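PDB 4XGN: 3-hydroxyacyl-CoA dehydrogenase from Burkholderia thailandensis, which uses NAD as cofactor to oxidise the 3-hydroxy group of acyl-CoA thioesters, as a member of the short-chain dehydrogenase family. Local coordinates for the interface of chains A and B. Coordinates in Å, arbitrary orientation; residue numbers count along the deposited sequence, not the author numbering. Chains: chain A/B, 3-hydroxyacyl-CoA dehydrogenase.

The interface of chains A and B. Residues chain A 199, 222, 226, 230, 250-253; chain B 241, 243-244.
B:Met243 plugs into chain A between A:Leu251, A:Pro222, A:Gly226, A:Phe199 and the backbone of A:Asp252 and A:Gly253, a worked example of a bent thioether chain fitting a partner's pocket. The bend at chi2 (-67°) carries the sulfur SD to 3.8 Å from CG of A:Pro222, with CA of A:Gly226 also touching it. A second bend at chi3 (-62°) turns the methyl CE against the A:Asp252-A:Gly253 backbone, 3.7 Å from N of A:Gly253. The CE1/CZ edge of A:Phe199 faces CE more loosely, tip to tip, and CA of A:Gly226 lies over one face of that ring, toward its rim. Nearer the root, A:Leu251 crosses the methionine at about a right angle, its CD1 3.6 Å from CB of B:Met243. The same methyl also touches CD2 of B:Leu244, so one leucine branch serves two neighbours. The carboxylate end of A:Glu230 lies across the methionine CG.

Hydrogen bonds close the rim. The carbonyl O of B:Met243 accepts a nearly straight one (160° at H) from N of A:Gly253 at 2.9 Å, with a weak addition from N of A:Asp252. At the other margin, ND2 of B:Asn241 donates to the carbonyl O of A:Glu230 (3.0 Å), which lies tilted out of the amide plane, while OD1 accepts a bond from N of B:Met243 at 3.1 Å; the carboxamide thus bridges its own loop and the partner. Behind the contact, NE and NH2 of A:Arg250 both grip OD2 of A:Asp252, probably steadying the turn after strand 248-251. Repeated by the two-fold axis, the patch probably helps hold the two subunits together, if the deposited tetramer forms in solution.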
loop_
_atom_site.group_PDB
_atom_site.type_symbol
_atom_site.label_atom_id
_atom_site.label_comp_id
_atom_site.label_asym_id
_atom_site.label_seq_id
_atom_site.Cartn_x
_atom_site.Cartn_y
_atom_site.Cartn_z
ATOM N N PHE A 199 18.994 -4.470 10.249
ATOM C CA PHE A 199 19.840 -5.646 10.244
ATOM C C PHE A 199 21.226 -5.326 10.728
ATOM O O PHE A 199 21.771 -4.266 10.413
ATOM C CB PHE A 199 19.891 -6.295 8.840
ATOM C CG PHE A 199 18.744 -7.202 8.576
ATOM C CD1 PHE A 199 17.445 -6.689 8.406
ATOM C CD2 PHE A 199 18.918 -8.582 8.587
ATOM C CE1 PHE A 199 16.377 -7.530 8.202
ATOM C CE2 PHE A 199 17.860 -9.402 8.365
ATOM C CZ PHE A 199 16.589 -8.906 8.192
ATOM N N PRO A 222 11.134 -10.306 16.509
ATOM C CA PRO A 222 11.945 -10.449 17.723
ATOM C C PRO A 222 12.598 -9.105 18.095
ATOM O O PRO A 222 12.931 -8.321 17.201
ATOM C CB PRO A 222 13.029 -11.441 17.288
ATOM C CG PRO A 222 13.194 -11.173 15.824
ATOM C CD PRO A 222 11.816 -10.802 15.312
ATOM N N GLY A 226 18.031 -7.816 12.811
ATOM C CA GLY A 226 17.992 -8.965 11.945
ATOM C C GLY A 226 19.415 -9.498 11.711
ATOM O O GLY A 226 20.381 -8.725 11.731
ATOM N N GLU A 230 19.046 -14.380 7.965
ATOM C CA GLU A 230 17.584 -14.343 7.891
ATOM C C GLU A 230 17.120 -13.664 6.615
ATOM O O GLU A 230 16.078 -14.027 6.055
ATOM C CB GLU A 230 17.032 -13.675 9.138
ATOM C CG GLU A 230 17.316 -14.548 10.355
ATOM C CD GLU A 230 17.161 -13.878 11.701
ATOM O OE1 GLU A 230 17.351 -12.649 11.872
ATOM O OE2 GLU A 230 16.867 -14.649 12.660
ATOM N N ARG A 250 8.211 -7.049 3.211
ATOM C CA ARG A 250 8.826 -6.492 4.437
ATOM C C ARG A 250 9.407 -7.618 5.287
ATOM O O ARG A 250 8.708 -8.594 5.615
ATOM C CB ARG A 250 7.824 -5.699 5.236
ATOM C CG ARG A 250 7.282 -4.495 4.472
ATOM C CD ARG A 250 6.267 -3.686 5.292
ATOM N NE ARG A 250 6.888 -3.085 6.486
ATOM C CZ ARG A 250 6.969 -1.804 6.828
ATOM N NH1 ARG A 250 6.344 -0.855 6.170
ATOM N NH2 ARG A 250 7.628 -1.473 7.927
ATOM N N LEU A 251 10.665 -7.469 5.688
ATOM C CA LEU A 251 11.310 -8.444 6.567
ATOM C C LEU A 251 11.848 -7.617 7.735
ATOM O O LEU A 251 12.948 -7.086 7.679
ATOM C CB LEU A 251 12.458 -9.165 5.856
ATOM C CG LEU A 251 13.230 -10.215 6.654
ATOM C CD1 LEU A 251 12.329 -11.412 6.941
ATOM C CD2 LEU A 251 14.467 -10.634 5.873
ATOM N N ASP A 252 11.046 -7.471 8.787
ATOM C CA ASP A 252 11.294 -6.380 9.711
ATOM C C ASP A 252 10.816 -6.572 11.158
ATOM O O ASP A 252 10.836 -5.639 11.906
ATOM C CB ASP A 252 10.682 -5.109 9.137
ATOM C CG ASP A 252 9.158 -5.174 9.023
ATOM O OD1 ASP A 252 8.525 -6.175 9.508
ATOM O OD2 ASP A 252 8.604 -4.226 8.420
ATOM N N GLY A 253 10.420 -7.774 11.554
ATOM C CA GLY A 253 9.959 -7.947 12.924
ATOM C C GLY A 253 8.725 -7.127 13.288
ATOM O O GLY A 253 8.463 -6.895 14.454
ATOM N N ASN B 241 11.374 -18.438 9.359
ATOM C CA ASN B 241 12.087 -17.152 9.356
ATOM C C ASN B 241 11.721 -16.268 10.549
ATOM O O ASN B 241 10.660 -15.664 10.549
ATOM C CB ASN B 241 11.859 -16.414 8.040
ATOM C CG ASN B 241 12.892 -15.321 7.820
ATOM O OD1 ASN B 241 13.297 -14.639 8.788
ATOM N ND2 ASN B 241 13.377 -15.194 6.573
ATOM N N MET B 243 12.417 -13.326 11.399
ATOM C CA MET B 243 12.196 -11.912 11.131
ATOM C C MET B 243 10.885 -11.605 10.416
ATOM O O MET B 243 10.547 -10.416 10.275
ATOM C CB MET B 243 13.406 -11.358 10.367
ATOM C CG MET B 243 14.606 -11.144 11.270
ATOM S SD MET B 243 14.352 -9.841 12.480
ATOM C CE MET B 243 14.096 -8.417 11.432
ATOM N N LEU B 244 10.109 -12.614 9.980
ATOM C CA LEU B 244 8.858 -12.293 9.278
ATOM C C LEU B 244 7.735 -12.060 10.284
ATOM O O LEU B 244 7.307 -12.998 10.940
ATOM C CB LEU B 244 8.463 -13.379 8.296
ATOM C CG LEU B 244 9.257 -13.442 6.975
ATOM C CD1 LEU B 244 8.995 -14.725 6.229
ATOM C CD2 LEU B 244 8.924 -12.278 6.048
#